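Local coordinates for Fe-regulated protein B (Neisseria meningitidis, PDB 4AIP), which imports iron across the meningococcal outer membrane as a TonB-dependent transporter, a plugged beta-barrel, possibly taking it up as a siderophore complex, at residues 611-615 and 664-668; 111-116 and 626-630; 562-567 and 617-623; 678-683 and 719-724. All coordinates share one frame; numbering follows the deposited sequence.

Contact 1 of 4, residues 611-615 and 664-668; sequences PRFYD and SILAA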
loop_
_atom_site.group_PDB
_atom_site.type_symbol
_atom_site.label_atom_id
_atom_site.label_comp_id
_atom_site.label_asym_id
_atom_site.label_seq_id
_atom_site.Cartn_x
_atom_site.Cartn_y
_atom_site.Cartn_z
ATOM N N PRO B 611 -14.156 15.990 39.161
ATOM C CA PRO B 611 -15.225 15.060 38.814
ATOM C C PRO B 611 -15.376 13.999 39.866
ATOM O O PRO B 611 -14.361 13.354 40.234
ATOM C CB PRO B 611 -14.735 14.379 37.493
ATOM C CG PRO B 611 -13.234 14.789 37.346
ATOM C CD PRO B 611 -13.074 16.036 38.144
ATOM N N ARG B 612 -16.635 13.810 40.286
ATOM C CA ARG B 612 -17.021 12.824 41.292
ATOM C C ARG B 612 -18.249 11.990 40.942
ATOM O O ARG B 612 -19.302 12.521 40.547
ATOM C CB ARG B 612 -17.234 13.513 42.664
ATOM C CG ARG B 612 -15.924 13.949 43.360
ATOM C CD ARG B 612 -14.941 12.743 43.514
ATOM N NE ARG B 612 -13.716 13.196 44.182
ATOM C CZ ARG B 612 -12.652 13.678 43.560
ATOM N NH1 ARG B 612 -12.615 13.752 42.227
ATOM N NH2 ARG B 612 -11.630 14.104 44.269
ATOM N N PHE B 613 -18.093 10.682 41.146
ATOM C CA PHE B 613 -19.051 9.670 40.772
ATOM C C PHE B 613 -19.558 8.959 42.042
ATOM O O PHE B 613 -18.808 8.290 42.755
ATOM C CB PHE B 613 -18.395 8.696 39.776
ATOM C CG PHE B 613 -18.202 9.279 38.423
ATOM C CD1 PHE B 613 -17.328 10.343 38.224
ATOM C CD2 PHE B 613 -18.932 8.824 37.360
ATOM C CE1 PHE B 613 -17.174 10.930 36.977
ATOM C CE2 PHE B 613 -18.780 9.383 36.120
ATOM C CZ PHE B 613 -17.898 10.442 35.926
ATOM N N TYR B 614 -20.848 9.137 42.294
ATOM C CA TYR B 614 -21.517 8.724 43.503
ATOM C C TYR B 614 -22.378 7.524 43.213
ATOM O O TYR B 614 -23.342 7.638 42.482
ATOM C CB TYR B 614 -22.386 9.845 43.977
ATOM C CG TYR B 614 -21.585 10.987 44.494
ATOM C CD1 TYR B 614 -21.126 11.011 45.830
ATOM C CD2 TYR B 614 -21.264 12.053 43.672
ATOM C CE1 TYR B 614 -20.357 12.072 46.313
ATOM C CE2 TYR B 614 -20.484 13.123 44.137
ATOM C CZ TYR B 614 -20.035 13.115 45.444
ATOM O OH TYR B 614 -19.302 14.184 45.873
ATOM N N ASP B 615 -21.988 6.369 43.741
ATOM C CA ASP B 615 -22.695 5.116 43.558
ATOM C C ASP B 615 -23.951 5.106 44.395
ATOM O O ASP B 615 -23.924 5.536 45.568
ATOM C CB ASP B 615 -21.804 3.965 44.027
ATOM C CG ASP B 615 -20.967 3.388 42.917
ATOM O OD1 ASP B 615 -21.499 2.578 42.119
ATOM O OD2 ASP B 615 -19.779 3.763 42.853
ATOM N N SER B 664 -9.562 9.113 43.681
ATOM C CA SER B 664 -10.325 8.532 42.610
ATOM C C SER B 664 -11.458 9.466 42.179
ATOM O O SER B 664 -11.836 10.380 42.914
ATOM C CB SER B 664 -10.938 7.224 43.071
ATOM O OG SER B 664 -11.750 6.721 42.037
ATOM N N ILE B 665 -11.985 9.242 40.978
ATOM C CA ILE B 665 -13.189 9.923 40.587
ATOM C C ILE B 665 -14.396 9.347 41.328
ATOM O O ILE B 665 -15.393 10.059 41.466
ATOM C CB ILE B 665 -13.405 9.996 39.048
ATOM C CG1 ILE B 665 -13.786 8.651 38.456
ATOM C CG2 ILE B 665 -12.181 10.558 38.411
ATOM C CD1 ILE B 665 -13.894 8.637 36.988
ATOM N N LEU B 666 -14.310 8.102 41.817
ATOM C CA LEU B 666 -15.417 7.485 42.575
ATOM C C LEU B 666 -15.385 7.924 44.053
ATOM O O LEU B 666 -14.457 7.575 44.800
ATOM C CB LEU B 666 -15.365 5.951 42.469
ATOM C CG LEU B 666 -15.355 5.216 41.114
ATOM C CD1 LEU B 666 -15.143 3.738 41.342
ATOM C CD2 LEU B 666 -16.617 5.422 40.276
ATOM N N ALA B 667 -16.384 8.695 44.480
ATOM C CA ALA B 667 -16.484 9.182 45.890
ATOM C C ALA B 667 -16.273 8.105 46.986
ATOM O O ALA B 667 -15.780 8.389 48.078
ATOM C CB ALA B 667 -17.801 9.850 46.102
ATOM N N ALA B 668 -16.665 6.876 46.666
ATOM C CA ALA B 668 -16.437 5.762 47.539
ATOM C C ALA B 668 -15.060 5.113 47.280
ATOM O O ALA B 668 -14.698 4.174 47.971
ATOM C CB ALA B 668 -17.604 4.743 47.415
HETATM O O HOH W 1 -18.281 5.964 44.461
#

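Contact 2 of 4, residues 111-116 and 626-630; sequences GMGQNS and PEFGA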
loop_
_atom_site.group_PDB
_atom_site.type_symbol
_atom_site.label_atom_id
_atom_site.label_comp_id
_atom_site.label_asym_id
_atom_site.label_seq_id
_atom_site.Cartn_x
_atom_site.Cartn_y
_atom_site.Cartn_z
ATOM N N GLY B 111 -11.853 17.312 33.482
ATOM C CA GLY B 111 -11.811 16.043 34.235
ATOM C C GLY B 111 -12.753 14.932 33.759
ATOM O O GLY B 111 -12.705 13.777 34.273
ATOM N N MET B 112 -13.605 15.261 32.792
ATOM C CA MET B 112 -14.579 14.325 32.282
ATOM C C MET B 112 -14.092 13.626 31.006
ATOM O O MET B 112 -13.629 14.314 30.045
ATOM C CB MET B 112 -15.876 15.048 31.980
ATOM C CG MET B 112 -16.718 15.600 33.157
ATOM S SD MET B 112 -17.104 14.395 34.448
ATOM C CE MET B 112 -18.051 13.193 33.496
ATOM N N GLY B 113 -14.191 12.281 30.989
ATOM C CA GLY B 113 -13.791 11.447 29.831
ATOM C C GLY B 113 -14.671 11.364 28.571
ATOM O O GLY B 113 -15.760 11.961 28.499
ATOM N N GLN B 114 -14.207 10.596 27.569
ATOM C CA GLN B 114 -14.927 10.489 26.276
ATOM C C GLN B 114 -16.244 9.665 26.333
ATOM O O GLN B 114 -16.951 9.506 25.345
ATOM C CB GLN B 114 -14.006 9.969 25.162
ATOM C CG GLN B 114 -12.743 10.786 24.921
ATOM C CD GLN B 114 -11.890 10.154 23.856
ATOM O OE1 GLN B 114 -12.206 10.275 22.668
ATOM N NE2 GLN B 114 -10.826 9.439 24.259
ATOM N N ASN B 115 -16.578 9.170 27.508
ATOM C CA ASN B 115 -17.912 8.695 27.777
ATOM C C ASN B 115 -18.917 9.875 27.718
ATOM O O ASN B 115 -20.084 9.679 27.413
ATOM C CB ASN B 115 -17.907 8.010 29.145
ATOM C CG ASN B 115 -19.299 7.544 29.589
ATOM O OD1 ASN B 115 -19.797 6.481 29.180
ATOM N ND2 ASN B 115 -19.894 8.310 30.463
ATOM N N SER B 116 -18.455 11.093 27.971
ATOM C CA SER B 116 -19.368 12.221 28.092
ATOM C C SER B 116 -18.915 13.317 27.179
ATOM O O SER B 116 -19.711 14.246 26.944
ATOM C CB SER B 116 -19.467 12.869 29.495
ATOM O OG SER B 116 -18.709 12.246 30.519
ATOM N N PRO B 626 -10.788 5.403 32.782
ATOM C CA PRO B 626 -10.431 6.745 32.377
ATOM C C PRO B 626 -11.402 7.332 31.345
ATOM O O PRO B 626 -11.538 8.545 31.243
ATOM C CB PRO B 626 -9.017 6.570 31.815
ATOM C CG PRO B 626 -8.836 5.079 31.643
ATOM C CD PRO B 626 -9.670 4.450 32.623
ATOM N N GLU B 627 -12.074 6.483 30.589
ATOM C CA GLU B 627 -13.201 6.868 29.744
ATOM C C GLU B 627 -14.229 7.829 30.470
ATOM O O GLU B 627 -14.796 8.771 29.884
ATOM C CB GLU B 627 -13.802 5.535 29.337
ATOM C CG GLU B 627 -15.125 5.520 28.717
ATOM C CD GLU B 627 -15.839 4.189 28.896
ATOM O OE1 GLU B 627 -15.356 3.283 29.609
ATOM O OE2 GLU B 627 -16.934 4.060 28.317
ATOM N N PHE B 628 -14.438 7.586 31.763
ATOM C CA PHE B 628 -15.412 8.352 32.517
ATOM C C PHE B 628 -14.775 9.681 32.956
ATOM O O PHE B 628 -15.384 10.749 32.772
ATOM C CB PHE B 628 -15.984 7.528 33.697
ATOM C CG PHE B 628 -16.774 6.323 33.251
ATOM C CD1 PHE B 628 -18.056 6.476 32.689
ATOM C CD2 PHE B 628 -16.223 5.054 33.333
ATOM C CE1 PHE B 628 -18.801 5.372 32.201
ATOM C CE2 PHE B 628 -16.952 3.928 32.856
ATOM C CZ PHE B 628 -18.260 4.091 32.286
ATOM N N GLY B 629 -13.535 9.619 33.460
ATOM C CA GLY B 629 -12.858 10.814 33.865
ATOM C C GLY B 629 -11.600 10.487 34.588
ATOM O O GLY B 629 -11.253 9.316 34.780
ATOM N N ALA B 630 -10.898 11.526 35.005
ATOM C CA ALA B 630 -9.769 11.344 35.910
ATOM C C ALA B 630 -9.703 12.565 36.765
ATOM O O ALA B 630 -10.056 13.636 36.283
ATOM C CB ALA B 630 -8.463 11.200 35.135
#

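Contact 3 of 4, residues 562-567 and 617-623; sequences ALANPQ and HKDKLLS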
loop_
_atom_site.group_PDB
_atom_site.type_symbol
_atom_site.label_atom_id
_atom_site.label_comp_id
_atom_site.label_asym_id
_atom_site.label_seq_id
_atom_site.Cartn_x
_atom_site.Cartn_y
_atom_site.Cartn_z
ATOM N N ALA B 562 -26.484 8.445 35.999
ATOM C CA ALA B 562 -25.272 7.903 35.409
ATOM C C ALA B 562 -25.325 6.382 35.277
ATOM O O ALA B 562 -25.897 5.682 36.133
ATOM C CB ALA B 562 -24.078 8.304 36.236
ATOM N N LEU B 563 -24.693 5.857 34.221
ATOM C CA LEU B 563 -24.755 4.449 33.939
ATOM C C LEU B 563 -23.367 4.013 33.704
ATOM O O LEU B 563 -22.615 4.692 33.009
ATOM C CB LEU B 563 -25.482 4.157 32.612
ATOM C CG LEU B 563 -26.825 4.824 32.319
ATOM C CD1 LEU B 563 -26.648 5.974 31.318
ATOM C CD2 LEU B 563 -27.707 3.742 31.774
ATOM N N ALA B 564 -23.007 2.824 34.164
ATOM C CA ALA B 564 -21.687 2.383 33.784
ATOM C C ALA B 564 -21.640 0.905 33.532
ATOM O O ALA B 564 -21.766 0.480 32.394
ATOM C CB ALA B 564 -20.646 2.819 34.804
ATOM N N ASN B 565 -21.470 0.116 34.569
ATOM C CA ASN B 565 -21.369 -1.298 34.380
ATOM C C ASN B 565 -22.762 -1.926 34.566
ATOM O O ASN B 565 -23.617 -1.381 35.282
ATOM C CB ASN B 565 -20.372 -1.896 35.372
ATOM C CG ASN B 565 -18.895 -1.531 35.065
ATOM O OD1 ASN B 565 -18.510 -1.251 33.911
ATOM N ND2 ASN B 565 -18.071 -1.541 36.094
ATOM N N PRO B 566 -22.993 -3.096 33.937
ATOM C CA PRO B 566 -24.321 -3.651 34.000
ATOM C C PRO B 566 -24.622 -4.424 35.313
ATOM O O PRO B 566 -23.709 -4.883 36.018
ATOM C CB PRO B 566 -24.364 -4.555 32.770
ATOM C CG PRO B 566 -22.990 -5.048 32.644
ATOM C CD PRO B 566 -22.071 -3.988 33.207
ATOM N N GLN B 567 -25.915 -4.545 35.625
ATOM C CA GLN B 567 -26.375 -5.196 36.828
ATOM C C GLN B 567 -26.762 -6.615 36.462
ATOM O O GLN B 567 -27.246 -6.859 35.370
ATOM C CB GLN B 567 -27.563 -4.436 37.418
ATOM C CG GLN B 567 -28.870 -4.657 36.650
ATOM C CD GLN B 567 -30.108 -4.126 37.351
ATOM O OE1 GLN B 567 -30.019 -3.486 38.379
ATOM N NE2 GLN B 567 -31.277 -4.397 36.779
ATOM N N HIS B 617 -26.356 2.368 43.789
ATOM C CA HIS B 617 -26.836 1.040 43.480
ATOM C C HIS B 617 -26.109 0.038 44.370
ATOM O O HIS B 617 -24.905 0.166 44.604
ATOM C CB HIS B 617 -26.550 0.789 41.998
ATOM C CG HIS B 617 -27.153 -0.457 41.482
ATOM N ND1 HIS B 617 -26.564 -1.686 41.662
ATOM C CD2 HIS B 617 -28.309 -0.678 40.821
ATOM C CE1 HIS B 617 -27.329 -2.616 41.121
ATOM N NE2 HIS B 617 -28.397 -2.029 40.613
ATOM N N LYS B 618 -26.826 -0.956 44.883
ATOM C CA LYS B 618 -26.301 -1.805 45.971
ATOM C C LYS B 618 -25.055 -2.568 45.558
ATOM O O LYS B 618 -24.231 -2.928 46.413
ATOM C CB LYS B 618 -27.341 -2.795 46.479
ATOM C CG LYS B 618 -27.444 -4.115 45.673
ATOM C CD LYS B 618 -28.796 -4.811 45.908
ATOM C CE LYS B 618 -29.966 -3.943 45.366
ATOM N NZ LYS B 618 -31.363 -4.452 45.664
ATOM N N ASP B 619 -24.916 -2.805 44.253
ATOM C CA ASP B 619 -23.764 -3.563 43.742
ATOM C C ASP B 619 -22.631 -2.675 43.227
ATOM O O ASP B 619 -21.704 -3.152 42.559
ATOM C CB ASP B 619 -24.243 -4.611 42.738
ATOM C CG ASP B 619 -25.035 -5.737 43.429
ATOM O OD1 ASP B 619 -24.442 -6.332 44.369
ATOM O OD2 ASP B 619 -26.226 -6.002 43.076
ATOM N N LYS B 620 -22.712 -1.400 43.625
ATOM C CA LYS B 620 -21.805 -0.286 43.227
ATOM C C LYS B 620 -21.206 -0.462 41.830
ATOM O O LYS B 620 -20.139 -1.028 41.669
ATOM C CB LYS B 620 -20.735 0.026 44.313
ATOM C CG LYS B 620 -21.318 0.218 45.766
ATOM C CD LYS B 620 -20.455 1.087 46.738
ATOM C CE LYS B 620 -21.376 2.041 47.622
ATOM N NZ LYS B 620 -20.777 2.631 48.919
ATOM N N LEU B 621 -21.926 -0.007 40.818
ATOM C CA LEU B 621 -21.533 -0.340 39.443
ATOM C C LEU B 621 -20.819 0.794 38.649
ATOM O O LEU B 621 -20.449 0.588 37.490
ATOM C CB LEU B 621 -22.759 -0.826 38.667
ATOM C CG LEU B 621 -23.485 -2.075 39.152
ATOM C CD1 LEU B 621 -24.845 -2.020 38.576
ATOM C CD2 LEU B 621 -22.756 -3.375 38.781
ATOM N N LEU B 622 -20.652 1.978 39.250
ATOM C CA LEU B 622 -19.869 3.045 38.628
ATOM C C LEU B 622 -18.363 2.680 38.472
ATOM O O LEU B 622 -17.859 1.753 39.122
ATOM C CB LEU B 622 -20.068 4.389 39.353
ATOM C CG LEU B 622 -21.454 5.043 39.328
ATOM C CD1 LEU B 622 -21.392 6.561 39.596
ATOM C CD2 LEU B 622 -22.193 4.782 38.033
ATOM N N SER B 623 -17.671 3.416 37.598
ATOM C CA SER B 623 -16.358 3.027 37.133
ATOM C C SER B 623 -15.348 4.171 37.082
ATOM O O SER B 623 -15.675 5.335 36.803
ATOM C CB SER B 623 -16.461 2.382 35.763
ATOM O OG SER B 623 -15.697 1.193 35.734
#

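Contact 4 of 4, residues 678-683 and 719-724; sequences ENVVRK and HSQRWT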
loop_
_atom_site.group_PDB
_atom_site.type_symbol
_atom_site.label_atom_id
_atom_site.label_comp_id
_atom_site.label_asym_id
_atom_site.label_seq_id
_atom_site.Cartn_x
_atom_site.Cartn_y
_atom_site.Cartn_z
ATOM N N GLU B 678 -7.913 1.685 46.674
ATOM C CA GLU B 678 -6.714 2.287 46.053
ATOM C C GLU B 678 -6.504 3.724 46.513
ATOM O O GLU B 678 -7.403 4.577 46.432
ATOM C CB GLU B 678 -6.726 2.211 44.507
ATOM C CG GLU B 678 -6.292 0.851 43.913
ATOM C CD GLU B 678 -6.242 0.831 42.367
ATOM O OE1 GLU B 678 -7.119 1.420 41.702
ATOM O OE2 GLU B 678 -5.314 0.204 41.802
ATOM N N ASN B 679 -5.307 3.989 47.000
ATOM C CA ASN B 679 -4.958 5.338 47.403
ATOM C C ASN B 679 -4.423 6.099 46.189
ATOM O O ASN B 679 -3.199 6.285 46.040
ATOM C CB ASN B 679 -3.924 5.328 48.535
ATOM C CG ASN B 679 -3.706 6.724 49.131
ATOM O OD1 ASN B 679 -4.665 7.409 49.516
ATOM N ND2 ASN B 679 -2.437 7.158 49.190
ATOM N N VAL B 680 -5.337 6.516 45.318
ATOM C CA VAL B 680 -4.951 7.113 44.061
ATOM C C VAL B 680 -4.164 8.353 44.389
ATOM O O VAL B 680 -4.668 9.235 45.063
ATOM C CB VAL B 680 -6.145 7.496 43.219
ATOM C CG1 VAL B 680 -5.694 8.092 41.927
ATOM C CG2 VAL B 680 -7.043 6.323 42.998
ATOM N N VAL B 681 -2.907 8.358 43.945
ATOM C CA VAL B 681 -2.005 9.504 43.962
ATOM C C VAL B 681 -1.381 9.541 42.548
ATOM O O VAL B 681 -1.146 8.489 41.943
ATOM C CB VAL B 681 -0.858 9.343 45.027
ATOM C CG1 VAL B 681 0.053 10.536 45.034
ATOM C CG2 VAL B 681 -1.414 9.113 46.427
ATOM N N ARG B 682 -1.097 10.753 42.046
ATOM C CA ARG B 682 -0.340 10.925 40.797
ATOM C C ARG B 682 0.597 12.151 40.880
ATOM O O ARG B 682 0.177 13.206 41.347
ATOM C CB ARG B 682 -1.285 11.029 39.547
ATOM C CG ARG B 682 -2.733 10.400 39.729
ATOM C CD ARG B 682 -3.788 10.975 38.744
ATOM N NE ARG B 682 -3.959 9.980 37.715
ATOM C CZ ARG B 682 -5.011 9.192 37.543
ATOM N NH1 ARG B 682 -6.122 9.294 38.274
ATOM N NH2 ARG B 682 -4.933 8.301 36.576
ATOM N N LYS B 683 1.840 12.003 40.412
ATOM C CA LYS B 683 2.825 13.107 40.393
ATOM C C LYS B 683 2.554 14.272 39.448
ATOM O O LYS B 683 2.030 14.075 38.330
ATOM C CB LYS B 683 4.231 12.593 40.067
ATOM C CG LYS B 683 4.791 11.740 41.151
ATOM C CD LYS B 683 5.762 10.759 40.570
ATOM C CE LYS B 683 7.201 11.075 40.862
ATOM N NZ LYS B 683 7.903 9.724 40.895
ATOM N N HIS B 719 -2.062 12.563 33.505
ATOM C CA HIS B 719 -3.160 12.273 34.425
ATOM C C HIS B 719 -4.433 11.596 33.884
ATOM O O HIS B 719 -5.058 10.822 34.616
ATOM C CB HIS B 719 -3.432 13.479 35.331
ATOM C CG HIS B 719 -2.334 13.689 36.329
ATOM N ND1 HIS B 719 -2.259 14.793 37.147
ATOM C CD2 HIS B 719 -1.220 12.956 36.582
ATOM C CE1 HIS B 719 -1.155 14.725 37.870
ATOM N NE2 HIS B 719 -0.515 13.616 37.552
ATOM N N SER B 720 -4.801 11.815 32.628
ATOM C CA SER B 720 -6.028 11.177 32.133
ATOM C C SER B 720 -5.769 9.796 31.644
ATOM O O SER B 720 -5.663 9.560 30.471
ATOM C CB SER B 720 -6.649 11.999 31.022
ATOM O OG SER B 720 -6.580 13.367 31.342
ATOM N N GLN B 721 -5.685 8.857 32.546
ATOM C CA GLN B 721 -5.460 7.467 32.172
ATOM C C GLN B 721 -5.474 6.833 33.532
ATOM O O GLN B 721 -5.626 7.550 34.509
ATOM C CB GLN B 721 -4.079 7.288 31.488
ATOM C CG GLN B 721 -2.876 7.471 32.417
ATOM C CD GLN B 721 -1.638 7.873 31.725
ATOM O OE1 GLN B 721 -1.643 8.787 30.930
ATOM N NE2 GLN B 721 -0.549 7.198 32.026
ATOM N N ARG B 722 -5.315 5.516 33.642
ATOM C CA ARG B 722 -5.224 4.952 34.972
ATOM C C ARG B 722 -3.931 5.392 35.625
ATOM O O ARG B 722 -2.992 5.817 34.955
ATOM C CB ARG B 722 -5.308 3.451 34.935
ATOM C CG ARG B 722 -6.337 2.907 33.980
ATOM C CD ARG B 722 -6.347 1.423 34.197
ATOM N NE ARG B 722 -7.207 0.712 33.271
ATOM C CZ ARG B 722 -8.466 0.383 33.523
ATOM N NH1 ARG B 722 -9.038 0.722 34.658
ATOM N NH2 ARG B 722 -9.158 -0.283 32.626
ATOM N N TRP B 723 -3.889 5.235 36.935
ATOM C CA TRP B 723 -2.891 5.851 37.801
ATOM C C TRP B 723 -1.708 4.947 38.124
ATOM O O TRP B 723 -0.693 5.415 38.686
ATOM C CB TRP B 723 -3.592 6.220 39.094
ATOM C CG TRP B 723 -3.698 5.073 40.042
ATOM C CD1 TRP B 723 -4.514 3.938 39.937
ATOM C CD2 TRP B 723 -2.967 4.938 41.252
ATOM N NE1 TRP B 723 -4.340 3.138 41.039
ATOM C CE2 TRP B 723 -3.393 3.714 41.863
ATOM C CE3 TRP B 723 -2.031 5.758 41.916
ATOM C CZ2 TRP B 723 -2.858 3.266 43.088
ATOM C CZ3 TRP B 723 -1.515 5.338 43.118
ATOM C CH2 TRP B 723 -1.927 4.087 43.710
ATOM N N THR B 724 -1.850 3.664 37.788
ATOM C CA THR B 724 -0.803 2.657 37.958
ATOM C C THR B 724 0.195 3.024 36.857
ATOM O O THR B 724 -0.058 3.973 36.138
ATOM C CB THR B 724 -1.410 1.257 37.817
ATOM O OG1 THR B 724 -2.347 1.263 36.715
ATOM C CG2 THR B 724 -2.148 0.872 39.127
#

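Contact 1 of 4, residues 611-615 and 664-668
F613 and I665 are brought together by two different first torsions: F613 keeps CG anti to its carbonyl carbon (chi1 -73°), while I665 tucks CG1 between backbone N and carbonyl carbon (chi1 72°) and swings CD1 over one face of the phenylalanine ring. The two side chains run alongside each other and point the same way, with F613 CD1 3.9 Å from I665 CG1. L666 rests its CD2 branch 3.8 Å from F613 CB.

The backbones beside them are joined. F613 N donates to I665 O at 2.8 Å, and A667 N returns a bond of 3.0 Å to F613 O. F613 O also accepts from a water that donates in turn to D615 OD2 and accepts from A668 N. D615 turns its other oxygen, OD1, to the backbone N of L622.

This is a single beta bridge, F613 with L666, between the probably extracellular end of barrel strand 600-615 and the loop that follows strand 649-662. The loop keeps its shape through an ST turn, in which S664 OG accepts from L666 N; that hydroxyl also bonds to Q670.

R612 bends at chi2 and lays one face of its guanidinium against S664 O, which sits 3.4 Å from the plane, over its centre. R612 NH1 bonds within that plane to P611 O at 2.7 Å and also to Q631. The methyl of A667 meets the ring of Y614 obliquely, A667 CB to Y614 CE1 3.4 Å, while the tyrosine stacks with Y583.

Contact 2 of 4, residues 111-116 and 626-630
Backbone bonds run along one part of this contact. A630 N donates to G111 O at 3.0 Å and G113 N to F628 O at 2.6 Å, so that M112 and G629 form a single beta bridge. N115 N points at E627 O; that oxygen is placed too close to a neighbouring atom in the model, so the bond is less sure. Glycines at 113 and 629 let the two chains come this near, G113 CA and G629 CA lying 4.2 Å apart.

Side-chain packing centres on N115. With CG anti to the backbone N (chi1 176°), its amide meets the CD1-CE1 side of the F628 ring obliquely, the planes 56° apart, and N115 CG comes 3.4 Å from F628 CE1. On one ring face lies the E627 carboxylate carbon, towards the rim. N115 CB also meets E627 CG at 3.8 Å.

Among polar groups further out, N115 O accepts from R506 and R509, and E627 OE2 has a long, weak ion pair with R136. All eleven residues are buried: a plug-domain turn after strand 112-113 held against a barrel loop folded inward, the plug-in-barrel packing that defines TonB-dependent transporters.

Contact 3 of 4, residues 562-567 and 617-623
Q567 OE1 lies at the edge of the H617 imidazole, near its plane, while L621 CD1, from the ring's own segment, sits over one face, 3.5 Å above the plane of the H617 ring and shifted toward the rim. The Q567 amide and the ring stand 54° apart, and the two side chains cross at about a right angle. H617 NE2 donates to Q567 OE1 at 3.1 Å, arriving in the carbonyl plane. Q567 reaches it with CG between its backbone N and carbonyl carbon (chi1 75°), the rest of the chain extended, while its NE2 bonds to E577. The other ring nitrogen, ND1, accepts from D619 N, inside a type I turn from H617 to K620; both ring nitrogens are therefore used, which fixes the rotation of the imidazole.

L621 packs on both Q567 and P566, with L621 CD1 3.8 Å from Q567 CB and L621 CD2 3.3 Å from P566 O. N565 N donates to L621 O at 3.1 Å, and A564 CB packs 3.5 Å from the same L621 O. Further along, L622 CD2 touches the methyls of A562 and A564.

The 617-623 loop thus leaves strand 600-615 and leans back over the end of strand 548-563, with strand 575-597 lying between those two in the barrel: A562 and Q567 bond to it through their backbones, and L622 also rests on F613.

Contact 4 of 4, residues 678-683 and 719-724
W723 lies with one indole face against the backbone of V680, whose CA sits 3.9 Å from the centroid of the W723 six-membered ring and only 13° off its normal, a CH-pi contact over the face. A first torsion that puts CG between backbone N and carbonyl carbon (chi1 83°) turns the indole this way. At its edge W723 NE1 donates to E678 OE2 at 3.2 Å, nearly straight; the carboxylate stands almost perpendicular to the indole (89°) and is met from above its plane. E678 OE1 bonds to Q670.

R682 passes between W723 and H719. The CB of W723 lies over one face of the R682 guanidinium, 3.5 Å from the plane, and H719 O over the opposite face. Alongside H719 the arginine slides in the reverse direction, R682 CD lying over the imidazole face, 4.1 Å from the H719 ring centroid. H719 NE2 in turn donates to K683 O at 2.7 Å, from above that carbonyl plane, while ND1 bonds to G633.

The contact joins the start of barrel strand 681-694 to the loop before the last strand, 733-741; nearby, R722 forms a salt bridge with E284. The partial negative charge of H719 O, over one face of the guanidinium, would probably suit the positive charge of R682; the modelled approach to Q721 O is doubtful. H719, with a partner on each ring nitrogen, is held against rotation.

In the fold
All four contacts probably lie toward the extracellular side of the barrel, contact 2 deepest, about 10 Å from the chain centre. Contacts 1, 3 and 4 join strands 548-563, 600-615 and 681-694 to barrel loops, and contact 2 brings in the plug. Contacts 1 and 2 each touch the other three. Between centres, contact 1 is about 12 Å from contacts 2 and 3 and about 14 Å from contact 4; contact 2 is about 16 Å from contact 3 and about 14 Å from contact 4. Contacts 3 and 4 do not touch. Along the chain contact 3 is nested inside contact 2, contact 1 crosses both, and contact 4 follows. The 617-630 loop therefore links outer loops to the plug.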